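Local coordinates for protein dihydroxyacetone kinase (Citrobacter freundii, PDB 1UN8) that phosphorylates dihydroxyacetone with ATP to give dihydroxyacetone phosphate, as a homodimer that needs a divalent metal ion and holds its substrate covalently as a hemiaminal, at residues 108-113 with 134-139; 150-155 with 217-222; 86-91 with 115-120; 102-107 with 130-135; 160-165 with 177-182. All blocks are in the same frame, centred on the assembly; numbering follows the deposited sequence.

Contact 1: 108-113 with 134-139; sequences VKNYTG and MLIVGD
A beta-alpha-beta unit closes here, where Val108 and Lys109 at the end of strand 104-109 run parallel to Ile136 and Val137 at the end of strand 132-137. Val108 N donates to Leu135 O at 2.9 Å, and Val137 N returns a bond to Val108 O at 2.7 Å. The pairing outlasts the first strand by one residue, since Asn110 N still reaches Val137 O at 2.9 Å, although with a more bent N-H...O angle of 142°. Val108 O has a second, softer partner in Ile136 CA, which lies 3.2 Å away in a CA-H...O contact. Beside the backbone, Val108 CG2 rests on Met134 SD at 4.1 Å. In Asn110, chi1 of -151° puts CG anti to the backbone N and near Ile136 CG2; the two side chains cross obliquely, with Asn110 CG and OD1 each 3.7 Å from Ile136 CG2. The oxygen of that amide is bonded to Arg115 NH1. Asn110 is also the centre of an inverse gamma turn, between the strand end and helix 112-127. Lys109, a substrate-binding residue, shares its face of the sheet with Val137, and its NZ is bonded to His65 NE2. That face is covered by Thr155 and Val158 of helix 155-167. On the opposite face Val108 packs on Asp114 and Phe118 of helix 112-127, while Ile136, on the outermost strand of the sheet within this chain, meets Phe466 of the second subunit.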
# COMPACT_ATOMS: atom_id res chain seq x y z
N VAL A 108 20.05 9.19 12.17
CA VAL A 108 20.48 8.49 10.97
C VAL A 108 20.35 6.96 10.99
O VAL A 108 20.80 6.31 11.93
CB VAL A 108 21.95 8.84 10.66
CG1 VAL A 108 22.42 8.10 9.42
CG2 VAL A 108 22.07 10.33 10.46
N LYS A 109 19.75 6.40 9.94
CA LYS A 109 19.60 4.95 9.83
C LYS A 109 21.00 4.39 9.57
O LYS A 109 21.80 5.02 8.88
CB LYS A 109 18.63 4.60 8.69
CG LYS A 109 17.19 5.06 8.95
CD LYS A 109 16.18 4.49 7.94
CE LYS A 109 16.52 4.85 6.49
NZ LYS A 109 16.70 6.30 6.27
N ASN A 110 21.29 3.22 10.12
CA ASN A 110 22.63 2.64 9.98
C ASN A 110 23.05 2.20 8.58
O ASN A 110 22.85 1.06 8.18
CB ASN A 110 22.78 1.45 10.93
CG ASN A 110 24.21 1.23 11.38
OD1 ASN A 110 25.14 1.83 10.82
ND2 ASN A 110 24.41 0.37 12.38
N TYR A 111 23.62 3.13 7.82
CA TYR A 111 24.12 2.85 6.48
C TYR A 111 25.32 3.78 6.27
O TYR A 111 25.23 4.98 6.53
CB TYR A 111 23.00 2.98 5.45
CG TYR A 111 21.82 2.07 5.72
CD1 TYR A 111 20.66 2.57 6.31
CD2 TYR A 111 21.86 0.72 5.40
CE1 TYR A 111 19.57 1.75 6.56
CE2 TYR A 111 20.78 -0.10 5.65
CZ TYR A 111 19.64 0.41 6.23
OH TYR A 111 18.56 -0.41 6.47
N THR A 112 26.43 3.22 5.80
CA THR A 112 27.64 3.99 5.56
C THR A 112 27.42 5.34 4.89
O THR A 112 27.84 6.37 5.40
CB THR A 112 28.63 3.19 4.70
OG1 THR A 112 28.87 1.93 5.32
CG2 THR A 112 29.95 3.95 4.57
N GLY A 113 26.76 5.33 3.74
CA GLY A 113 26.51 6.57 3.02
C GLY A 113 25.92 7.67 3.90
O GLY A 113 26.38 8.80 3.87
N MET A 134 24.44 13.28 16.88
CA MET A 134 23.99 12.30 15.91
C MET A 134 23.67 10.95 16.55
O MET A 134 24.46 10.42 17.33
CB MET A 134 25.04 12.09 14.83
CG MET A 134 24.61 11.14 13.75
SD MET A 134 25.68 11.19 12.30
CE MET A 134 26.17 9.48 12.29
N LEU A 135 22.50 10.41 16.23
CA LEU A 135 22.10 9.11 16.76
C LEU A 135 21.90 8.13 15.61
O LEU A 135 20.96 8.28 14.82
CB LEU A 135 20.80 9.21 17.56
CG LEU A 135 20.22 7.86 17.98
CD1 LEU A 135 21.21 7.18 18.91
CD2 LEU A 135 18.86 8.01 18.66
N ILE A 136 22.79 7.15 15.51
CA ILE A 136 22.69 6.14 14.46
C ILE A 136 21.72 5.05 14.95
O ILE A 136 21.93 4.45 16.01
CB ILE A 136 24.06 5.46 14.14
CG1 ILE A 136 25.12 6.50 13.76
CG2 ILE A 136 23.89 4.50 12.98
CD1 ILE A 136 25.61 7.29 14.92
N VAL A 137 20.67 4.79 14.18
CA VAL A 137 19.69 3.77 14.55
C VAL A 137 19.91 2.44 13.80
O VAL A 137 19.95 2.41 12.57
CB VAL A 137 18.26 4.26 14.27
CG1 VAL A 137 17.25 3.27 14.84
CG2 VAL A 137 18.06 5.63 14.91
N GLY A 138 20.07 1.36 14.56
CA GLY A 138 20.28 0.05 13.98
C GLY A 138 19.37 -0.94 14.67
O GLY A 138 19.81 -1.73 15.50
N ASP A 139 18.09 -0.88 14.33
CA ASP A 139 17.10 -1.74 14.96
C ASP A 139 16.89 -3.15 14.40
O ASP A 139 16.26 -3.98 15.04
CB ASP A 139 15.75 -1.00 15.01
CG ASP A 139 15.23 -0.64 13.62
OD1 ASP A 139 15.96 -0.01 12.83
OD2 ASP A 139 14.06 -0.98 13.32

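Contact 2: 150-155 with 217-222; sequences RGIAGT and MGIHGE
Arg150 lays one face of its guanidinium over the CB of Glu222, with NH2 3.4 Å from that carbon and the overlap shifted toward the rim of the group. The two side chains slide past each other in opposite directions, their guanidinium and carboxylate planes only 20° apart. They form no salt bridge, because NE of Arg150 stays 4.9 Å from OE1 of Glu222; the NH1 of Arg150 bonds instead to the carbonyl oxygen of Pro223. Farther along, the two loops meet through aliphatic branches: Ile152 CG2 touches Ile219 CG2 at 3.7 Å, and Ile219 CD1 comes within 3.9 Å of Gly151 O. That same carbonyl accepts from Tyr111 OH, and the Tyr111 ring packs edge-to-face with His220. Glu222 bends at chi2 (94°), which swings CD back toward the Gly218-Gly221 turn before it. There OE2 takes the backbone N-H of His220 at 2.7 Å, while OE1 takes the ring N-H of ND1 at 2.8 Å. Both donors come from the syn side, somewhat out of the carboxylate plane, and OE1 lies close to the imidazole plane. Ile219 CG1 covers one face of that ring. A carboxylate gripping both the backbone and ND1 fixes the rotation of His220, the active-site residue that forms the hemiaminal through its tele nitrogen. With ND1 engaged by Glu222, the other ring nitrogen, NE2, is the one that takes part in the covalent chemistry.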
# COMPACT_ATOMS: atom_id res chain seq x y z
N ARG A 150 21.31 -2.96 10.51
CA ARG A 150 20.71 -2.01 9.61
C ARG A 150 19.59 -1.28 10.32
O ARG A 150 18.96 -1.82 11.23
CB ARG A 150 20.14 -2.72 8.39
CG ARG A 150 21.16 -3.40 7.53
CD ARG A 150 20.50 -4.49 6.70
NE ARG A 150 21.45 -5.16 5.81
CZ ARG A 150 21.16 -6.24 5.10
NH1 ARG A 150 19.95 -6.78 5.16
NH2 ARG A 150 22.09 -6.77 4.32
N GLY A 151 19.34 -0.04 9.89
CA GLY A 151 18.27 0.74 10.46
C GLY A 151 17.08 0.65 9.52
O GLY A 151 17.19 0.98 8.34
N ILE A 152 15.94 0.21 10.06
CA ILE A 152 14.73 0.07 9.27
C ILE A 152 13.51 0.74 9.94
O ILE A 152 13.65 1.73 10.63
CB ILE A 152 14.47 -1.43 8.97
CG1 ILE A 152 14.27 -2.19 10.29
CG2 ILE A 152 15.66 -2.01 8.15
CD1 ILE A 152 14.88 -3.57 10.30
N ALA A 153 12.33 0.17 9.75
CA ALA A 153 11.09 0.74 10.27
C ALA A 153 11.11 1.36 11.67
O ALA A 153 10.58 2.45 11.87
CB ALA A 153 9.97 -0.29 10.19
N GLY A 154 11.72 0.67 12.63
CA GLY A 154 11.76 1.18 13.99
C GLY A 154 12.27 2.60 14.11
O GLY A 154 11.95 3.31 15.05
N THR A 155 13.07 3.03 13.14
CA THR A 155 13.62 4.37 13.16
C THR A 155 12.56 5.42 13.47
O THR A 155 12.80 6.33 14.26
CB THR A 155 14.28 4.73 11.81
OG1 THR A 155 15.37 3.82 11.53
CG2 THR A 155 14.81 6.17 11.85
N MET A 217 15.31 -9.37 4.30
CA MET A 217 15.66 -8.61 3.10
C MET A 217 15.70 -7.12 3.51
O MET A 217 14.79 -6.62 4.19
CB MET A 217 14.62 -8.82 2.00
CG MET A 217 14.99 -8.14 0.70
SD MET A 217 13.78 -8.36 -0.65
CE MET A 217 14.11 -10.10 -1.10
N GLY A 218 16.76 -6.43 3.10
CA GLY A 218 16.91 -5.03 3.44
C GLY A 218 15.96 -4.08 2.74
O GLY A 218 15.38 -4.43 1.71
N ILE A 219 15.79 -2.88 3.30
CA ILE A 219 14.90 -1.89 2.73
C ILE A 219 15.44 -1.28 1.44
O ILE A 219 14.81 -0.42 0.83
CB ILE A 219 14.58 -0.76 3.73
CG1 ILE A 219 15.85 0.04 4.06
CG2 ILE A 219 13.95 -1.36 4.96
CD1 ILE A 219 15.58 1.30 4.85
N HIS A 220 16.63 -1.72 1.04
CA HIS A 220 17.22 -1.26 -0.21
C HIS A 220 17.35 -2.50 -1.08
O HIS A 220 17.96 -2.48 -2.13
CB HIS A 220 18.59 -0.60 0.02
CG HIS A 220 18.53 0.62 0.88
ND1 HIS A 220 18.97 0.64 2.18
CD2 HIS A 220 18.03 1.86 0.63
CE1 HIS A 220 18.73 1.83 2.71
NE2 HIS A 220 18.16 2.59 1.79
N GLY A 221 16.74 -3.59 -0.62
CA GLY A 221 16.79 -4.84 -1.35
C GLY A 221 17.99 -5.69 -0.99
O GLY A 221 18.21 -6.72 -1.59
N GLU A 222 18.77 -5.26 0.00
CA GLU A 222 19.95 -6.01 0.42
C GLU A 222 19.61 -7.46 0.80
O GLU A 222 18.51 -7.76 1.25
CB GLU A 222 20.61 -5.34 1.63
CG GLU A 222 21.02 -3.88 1.48
CD GLU A 222 19.95 -2.91 1.96
OE1 GLU A 222 20.33 -1.80 2.42
OE2 GLU A 222 18.74 -3.26 1.88

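Contact 3: 86-91 with 115-120; sequences PSVDAV and RLNFGL
Val91 sets CG2 over the centre of the Phe118 ring, 3.8 Å from the centroid and 2° off the normal, in a CH-pi contact. The other methyl, CG1, is anti to the backbone N (chi1 180°) and approaches Phe118 CD2 at 3.5 Å, so both branches of the valine bear on the aromatic ring. Pro86 CD adds an oblique contact with Phe118 CE1 at 4.1 Å. A second apolar pair lies beside this centre, where the Val88 and Leu120 side chains cross at about a right angle, Val88 CG1 meeting Leu120 CG at 3.8 Å. Val88 also leads to the polar edge, its CG2 lying 3.5 Å from Asn117 OD1. From the same amide, Asn117 ND2 donates to Pro86 O with an N-H...O angle of 168°; the bond lies in the carbonyl plane and in the amide plane alike. Its modelled length of 2.5 Å is doubtfully short. Just beyond, Ser87 N-caps helix 88-98, its OG accepting from Ala90 N. Outside the pair lies the second subunit, whose Val434 packs on Asn117 and whose ATP-binding Ser431 packs on Leu116. Chemically, the bond is consistent with the nitrogen end of the Asn117 amide facing Pro86 O, and it would tie the carbonyl just ahead of helix 88-98 to helix 112-127. Most of the remaining contact is apolar, from Pro86, Val88 and Val91 against Phe118 and Leu120.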
# COMPACT_ATOMS: atom_id res chain seq x y z
N PRO A 86 21.91 11.40 0.74
CA PRO A 86 21.89 12.82 0.37
C PRO A 86 23.35 13.29 0.40
O PRO A 86 24.19 12.63 1.00
CB PRO A 86 21.08 13.46 1.49
CG PRO A 86 20.31 12.33 2.11
CD PRO A 86 21.29 11.19 2.05
N SER A 87 23.64 14.41 -0.24
CA SER A 87 25.02 14.93 -0.26
C SER A 87 25.34 15.62 1.07
O SER A 87 24.44 16.02 1.80
CB SER A 87 25.19 15.93 -1.39
OG SER A 87 24.48 17.13 -1.09
N VAL A 88 26.63 15.76 1.37
CA VAL A 88 27.06 16.42 2.60
C VAL A 88 26.49 17.85 2.60
O VAL A 88 25.95 18.34 3.59
CB VAL A 88 28.60 16.48 2.69
CG1 VAL A 88 29.03 17.19 3.97
CG2 VAL A 88 29.16 15.08 2.65
N ASP A 89 26.62 18.50 1.45
CA ASP A 89 26.13 19.85 1.24
C ASP A 89 24.66 19.95 1.65
O ASP A 89 24.25 20.86 2.38
CB ASP A 89 26.27 20.20 -0.23
CG ASP A 89 26.73 21.61 -0.46
OD1 ASP A 89 26.05 22.55 0.04
OD2 ASP A 89 27.77 21.78 -1.15
N ALA A 90 23.88 19.00 1.16
CA ALA A 90 22.46 18.99 1.45
C ALA A 90 22.19 18.94 2.95
O ALA A 90 21.41 19.74 3.47
CB ALA A 90 21.80 17.81 0.75
N VAL A 91 22.83 18.01 3.65
CA VAL A 91 22.60 17.87 5.07
C VAL A 91 22.95 19.14 5.81
O VAL A 91 22.20 19.60 6.68
CB VAL A 91 23.40 16.68 5.67
CG1 VAL A 91 23.13 16.57 7.18
CG2 VAL A 91 23.00 15.38 4.99
N ARG A 115 25.82 7.73 7.32
CA ARG A 115 26.69 7.98 8.45
C ARG A 115 27.83 8.91 8.04
O ARG A 115 28.14 9.87 8.74
CB ARG A 115 27.25 6.66 8.98
CG ARG A 115 26.18 5.75 9.56
CD ARG A 115 26.73 4.41 10.02
NE ARG A 115 27.93 4.54 10.84
CZ ARG A 115 28.24 3.70 11.82
NH1 ARG A 115 27.44 2.68 12.12
NH2 ARG A 115 29.35 3.87 12.52
N LEU A 116 28.45 8.62 6.91
CA LEU A 116 29.55 9.45 6.44
C LEU A 116 29.10 10.84 5.99
O LEU A 116 29.77 11.83 6.27
CB LEU A 116 30.29 8.75 5.30
CG LEU A 116 30.97 7.43 5.66
CD1 LEU A 116 31.77 6.94 4.46
CD2 LEU A 116 31.88 7.61 6.86
N ASN A 117 27.98 10.93 5.29
CA ASN A 117 27.54 12.23 4.81
C ASN A 117 26.92 13.12 5.86
O ASN A 117 27.18 14.31 5.88
CB ASN A 117 26.61 12.08 3.61
CG ASN A 117 27.37 11.91 2.32
OD1 ASN A 117 28.58 11.67 2.32
ND2 ASN A 117 26.66 12.03 1.20
N PHE A 118 26.08 12.56 6.73
CA PHE A 118 25.50 13.38 7.78
C PHE A 118 26.64 13.70 8.74
O PHE A 118 26.66 14.77 9.35
CB PHE A 118 24.40 12.62 8.53
CG PHE A 118 23.07 12.60 7.82
CD1 PHE A 118 22.87 11.78 6.72
CD2 PHE A 118 22.02 13.38 8.27
CE1 PHE A 118 21.63 11.74 6.08
CE2 PHE A 118 20.79 13.36 7.64
CZ PHE A 118 20.59 12.54 6.54
N GLY A 119 27.58 12.77 8.87
CA GLY A 119 28.71 12.97 9.76
C GLY A 119 29.60 14.13 9.37
O GLY A 119 29.87 15.02 10.18
N LEU A 120 30.09 14.15 8.13
CA LEU A 120 30.93 15.26 7.71
C LEU A 120 30.11 16.54 7.85
O LEU A 120 30.66 17.60 8.16
CB LEU A 120 31.39 15.08 6.26
CG LEU A 120 32.26 16.22 5.71
CD1 LEU A 120 33.32 16.63 6.72
CD2 LEU A 120 32.91 15.77 4.40

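Contact 4: 102-107 with 130-135; sequences AGCLLI and YNVEML
Four backbone bonds join Cys104 and Leu106 to residues 131-135 in regular parallel pairing. Cys104 N donates to Asn131 O at 3.0 Å and Glu133 N to Cys104 O at 3.1 Å; one step on, Leu106 N donates to Glu133 O at 2.7 Å and Leu135 N to Leu106 O at 2.8 Å. Each strand thus uses alternate residues for the exchange, and CA-H groups of Val132, Leu105 and Met134 fill in the intervening positions by pointing at the same carbonyl oxygens. On the face carrying Cys104 and Leu106, Val132 CG1 is the meeting point. Cys104 SG, set between the backbone N and the carbonyl carbon (chi1 72°), touches it at 4.0 Å, and Leu106 CG reaches it at the same distance of 4.0 Å. Across the sheet, Leu105 CD1 lies over the neighbouring backbone, 3.5 Å from Glu133 O, and also brushes Leu135 CB. The next shell continues the sheet and its covering helices. Strand 52-59 bonds to the other edge of 104-109 through Ala52 and Ile54, and Arg126 NH2 bonds Val132 O. Leu105, Ile107 and Leu135 are covered by helices 155-167 and 172-184, whereas Leu106 on the reverse face meets Phe118 of helix 112-127. The segment axes come within 4.6 Å at an angle of 23°, the usual twist of neighbouring strands. Two adjacent parallel strands linked by helix 112-127 form a beta-alpha-beta crossover; helices on both faces of the sheet make the layered alpha/beta domain.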
# COMPACT_ATOMS: atom_id res chain seq x y z
N ALA A 102 19.59 26.29 20.29
CA ALA A 102 19.23 25.06 20.99
C ALA A 102 19.92 23.82 20.40
O ALA A 102 20.05 22.80 21.08
CB ALA A 102 17.71 24.86 20.96
N GLY A 103 20.36 23.93 19.15
CA GLY A 103 21.02 22.81 18.50
C GLY A 103 20.07 21.83 17.82
O GLY A 103 18.84 21.98 17.89
N CYS A 104 20.63 20.83 17.16
CA CYS A 104 19.82 19.82 16.47
C CYS A 104 20.37 18.41 16.62
O CYS A 104 21.57 18.20 16.78
CB CYS A 104 19.74 20.13 14.98
SG CYS A 104 21.28 19.82 14.11
N LEU A 105 19.44 17.46 16.58
CA LEU A 105 19.77 16.05 16.68
C LEU A 105 19.56 15.41 15.31
O LEU A 105 18.46 15.47 14.74
CB LEU A 105 18.85 15.37 17.69
CG LEU A 105 18.81 13.85 17.59
CD1 LEU A 105 20.21 13.31 17.88
CD2 LEU A 105 17.79 13.27 18.57
N LEU A 106 20.62 14.84 14.75
CA LEU A 106 20.51 14.15 13.47
C LEU A 106 20.17 12.69 13.79
O LEU A 106 20.86 12.05 14.59
CB LEU A 106 21.84 14.22 12.70
CG LEU A 106 22.43 15.59 12.35
CD1 LEU A 106 23.75 15.40 11.61
CD2 LEU A 106 21.45 16.41 11.52
N ILE A 107 19.08 12.17 13.23
CA ILE A 107 18.71 10.78 13.44
C ILE A 107 19.04 10.06 12.13
O ILE A 107 18.39 10.29 11.09
CB ILE A 107 17.21 10.65 13.74
CG1 ILE A 107 16.84 11.49 14.97
CG2 ILE A 107 16.86 9.15 13.96
CD1 ILE A 107 16.25 10.73 16.12
N TYR A 130 27.26 25.62 15.44
CA TYR A 130 26.01 24.95 15.78
C TYR A 130 26.27 23.80 16.74
O TYR A 130 27.35 23.20 16.73
CB TYR A 130 25.33 24.38 14.53
CG TYR A 130 24.95 25.40 13.47
CD1 TYR A 130 25.83 25.74 12.46
CD2 TYR A 130 23.68 25.98 13.47
CE1 TYR A 130 25.47 26.65 11.46
CE2 TYR A 130 23.30 26.89 12.48
CZ TYR A 130 24.21 27.22 11.48
OH TYR A 130 23.87 28.11 10.48
N ASN A 131 25.30 23.52 17.60
CA ASN A 131 25.42 22.40 18.52
C ASN A 131 24.73 21.22 17.84
O ASN A 131 23.53 21.27 17.57
CB ASN A 131 24.74 22.70 19.85
CG ASN A 131 25.55 23.65 20.70
OD1 ASN A 131 25.40 23.67 21.92
ND2 ASN A 131 26.40 24.45 20.07
N VAL A 132 25.50 20.17 17.57
CA VAL A 132 24.96 19.01 16.88
C VAL A 132 25.24 17.68 17.56
O VAL A 132 26.31 17.47 18.15
CB VAL A 132 25.52 18.92 15.45
CG1 VAL A 132 24.72 17.91 14.65
CG2 VAL A 132 25.49 20.30 14.80
N GLU A 133 24.27 16.78 17.47
CA GLU A 133 24.41 15.44 18.01
C GLU A 133 23.86 14.47 16.95
O GLU A 133 22.93 14.81 16.21
CB GLU A 133 23.63 15.29 19.32
CG GLU A 133 24.25 16.00 20.52
CD GLU A 133 25.72 15.65 20.75
OE1 GLU A 133 26.12 14.50 20.45
OE2 GLU A 133 26.46 16.51 21.24
N MET A 134 24.44 13.28 16.88
CA MET A 134 23.99 12.30 15.91
C MET A 134 23.67 10.95 16.55
O MET A 134 24.46 10.42 17.33
CB MET A 134 25.04 12.09 14.83
CG MET A 134 24.61 11.14 13.75
SD MET A 134 25.68 11.19 12.30
CE MET A 134 26.17 9.48 12.29
N LEU A 135 22.50 10.41 16.23
CA LEU A 135 22.10 9.11 16.76
C LEU A 135 21.90 8.13 15.61
O LEU A 135 20.96 8.28 14.82
CB LEU A 135 20.80 9.21 17.56
CG LEU A 135 20.22 7.86 17.98
CD1 LEU A 135 21.21 7.18 18.91
CD2 LEU A 135 18.86 8.01 18.66

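Contact 5: 160-165 with 177-182; sequences KIAGYF and REAQYA
Glu178 is the first residue of 177-182 to meet the other helix, laying its CG over one face of the Phe165 ring. The carbon sits 3.4 Å from the ring centroid and 20° off the normal, displaced toward the rim, in a CH-pi contact. The carboxylate stays above the ring plane but lies outward of CZ, its own plane turned 34° from that of the ring, with OE1 3.5 Å from Phe165 CZ. Glu178 OE2 is held by its sequence neighbour: Arg177 NH2 forms a salt bridge to it at 2.7 Å, coming from above the carboxylate plane. The opposite face of the aromatic ring is covered by Tyr164 CD2. The backbone of Glu178 takes part too, as Ile161 CG2 packs on its O at 3.6 Å. Next comes Ala179, whose CB meets Ala162 CB at 4.2 Å; these two small residues mark the nearest approach of the backbones and also rest on Leu105 of strand 104-109. A turn later Ala182 CB presses on Ile161 CB at 3.9 Å, and both residues touch Ile314 of helix 314-319. The segments run nearly antiparallel, with axes 8.4 Å apart, a close spacing that the alanines allow. No hydrogen bond crosses between them, so the contact depends on shape and apolar packing. Within it the aliphatic part of Glu178 behaves as a nonpolar side chain, while Arg177 probably offsets the cost of burying its charge.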
# COMPACT_ATOMS: atom_id res chain seq x y z
N LYS A 160 9.57 9.64 16.92
CA LYS A 160 8.46 9.92 17.81
C LYS A 160 8.90 10.37 19.20
O LYS A 160 8.41 11.36 19.74
CB LYS A 160 7.57 8.68 17.94
CG LYS A 160 6.17 8.97 18.48
CD LYS A 160 5.45 10.00 17.60
CE LYS A 160 4.03 10.24 18.09
NZ LYS A 160 3.98 10.83 19.46
N ILE A 161 9.81 9.61 19.80
CA ILE A 161 10.31 9.92 21.12
C ILE A 161 11.15 11.20 21.10
O ILE A 161 10.98 12.08 21.96
CB ILE A 161 11.13 8.73 21.67
CG1 ILE A 161 10.18 7.71 22.30
CG2 ILE A 161 12.19 9.22 22.64
CD1 ILE A 161 9.89 7.99 23.76
N ALA A 162 12.05 11.30 20.14
CA ALA A 162 12.88 12.49 20.03
C ALA A 162 11.98 13.72 19.89
O ALA A 162 12.20 14.75 20.54
CB ALA A 162 13.80 12.37 18.83
N GLY A 163 10.97 13.61 19.04
CA GLY A 163 10.07 14.72 18.80
C GLY A 163 9.33 15.17 20.04
O GLY A 163 9.16 16.36 20.27
N TYR A 164 8.89 14.21 20.84
CA TYR A 164 8.17 14.51 22.07
C TYR A 164 8.95 15.50 22.92
O TYR A 164 8.46 16.58 23.24
CB TYR A 164 7.95 13.23 22.87
CG TYR A 164 7.24 13.46 24.19
CD1 TYR A 164 5.85 13.55 24.24
CD2 TYR A 164 7.96 13.64 25.37
CE1 TYR A 164 5.19 13.81 25.45
CE2 TYR A 164 7.32 13.90 26.58
CZ TYR A 164 5.93 13.98 26.61
OH TYR A 164 5.28 14.26 27.80
N PHE A 165 10.18 15.13 23.27
CA PHE A 165 11.03 15.98 24.09
C PHE A 165 11.44 17.29 23.42
O PHE A 165 11.42 18.34 24.06
CB PHE A 165 12.25 15.18 24.54
CG PHE A 165 11.92 14.06 25.49
CD1 PHE A 165 11.62 14.33 26.83
CD2 PHE A 165 11.83 12.75 25.04
CE1 PHE A 165 11.24 13.30 27.70
CE2 PHE A 165 11.44 11.72 25.91
CZ PHE A 165 11.15 11.99 27.24
N ARG A 177 19.59 11.76 24.76
CA ARG A 177 19.51 10.74 25.79
C ARG A 177 18.28 9.86 25.59
O ARG A 177 18.39 8.64 25.50
CB ARG A 177 19.44 11.39 27.18
CG ARG A 177 19.71 10.43 28.34
CD ARG A 177 19.09 10.90 29.67
NE ARG A 177 17.74 10.37 29.89
CZ ARG A 177 17.43 9.07 29.98
NH1 ARG A 177 18.37 8.14 29.87
NH2 ARG A 177 16.16 8.69 30.18
N GLU A 178 17.12 10.50 25.53
CA GLU A 178 15.85 9.80 25.36
C GLU A 178 15.76 9.07 24.03
O GLU A 178 15.27 7.94 23.95
CB GLU A 178 14.70 10.80 25.49
CG GLU A 178 14.52 11.41 26.88
CD GLU A 178 14.19 10.38 27.94
OE1 GLU A 178 13.51 9.38 27.62
OE2 GLU A 178 14.59 10.58 29.10
N ALA A 179 16.23 9.73 22.97
CA ALA A 179 16.23 9.17 21.63
C ALA A 179 17.04 7.89 21.62
O ALA A 179 16.63 6.88 21.03
CB ALA A 179 16.81 10.17 20.66
N GLN A 180 18.20 7.92 22.26
CA GLN A 180 19.06 6.75 22.31
C GLN A 180 18.36 5.67 23.13
O GLN A 180 18.40 4.49 22.80
CB GLN A 180 20.41 7.12 22.93
CG GLN A 180 21.32 5.93 23.25
CD GLN A 180 21.79 5.15 22.02
OE1 GLN A 180 22.64 5.62 21.25
NE2 GLN A 180 21.23 3.96 21.82
N TYR A 181 17.70 6.08 24.21
CA TYR A 181 16.99 5.14 25.07
C TYR A 181 15.91 4.41 24.26
O TYR A 181 15.73 3.20 24.41
CB TYR A 181 16.36 5.88 26.26
CG TYR A 181 15.74 4.96 27.29
CD1 TYR A 181 16.52 4.02 27.98
CD2 TYR A 181 14.38 5.02 27.59
CE1 TYR A 181 15.95 3.17 28.94
CE2 TYR A 181 13.80 4.18 28.54
CZ TYR A 181 14.59 3.26 29.21
OH TYR A 181 14.02 2.44 30.16
N ALA A 182 15.20 5.15 23.42
CA ALA A 182 14.16 4.54 22.60
C ALA A 182 14.81 3.55 21.63
O ALA A 182 14.39 2.40 21.52
CB ALA A 182 13.39 5.61 21.83

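How the contacts relate
All five contacts lie in the DhaK region, on one side of the chain's centre. Contacts 1 and 4, with centres 14 Å apart, are overlapping lengths of the same parallel strand pair, 104-109 with 132-137, sharing Met134 and Leu135. Contact 3 packs helix 112-127, the connection between those strands, against helix 88-98 on one face of the sheet. Contact 5, formed later in the chain, covers the other face through Leu105, Ile107 and Leu135. Contact 2 joins loops beyond the strand ends and touches contact 1 (centres 11 Å apart) through Tyr111 and Asp139. The strand ends carry the substrate-binding Lys109, and contact 2 brings in the loop of the active-site His220. Contacts 1, 3 and 4 also face the second subunit.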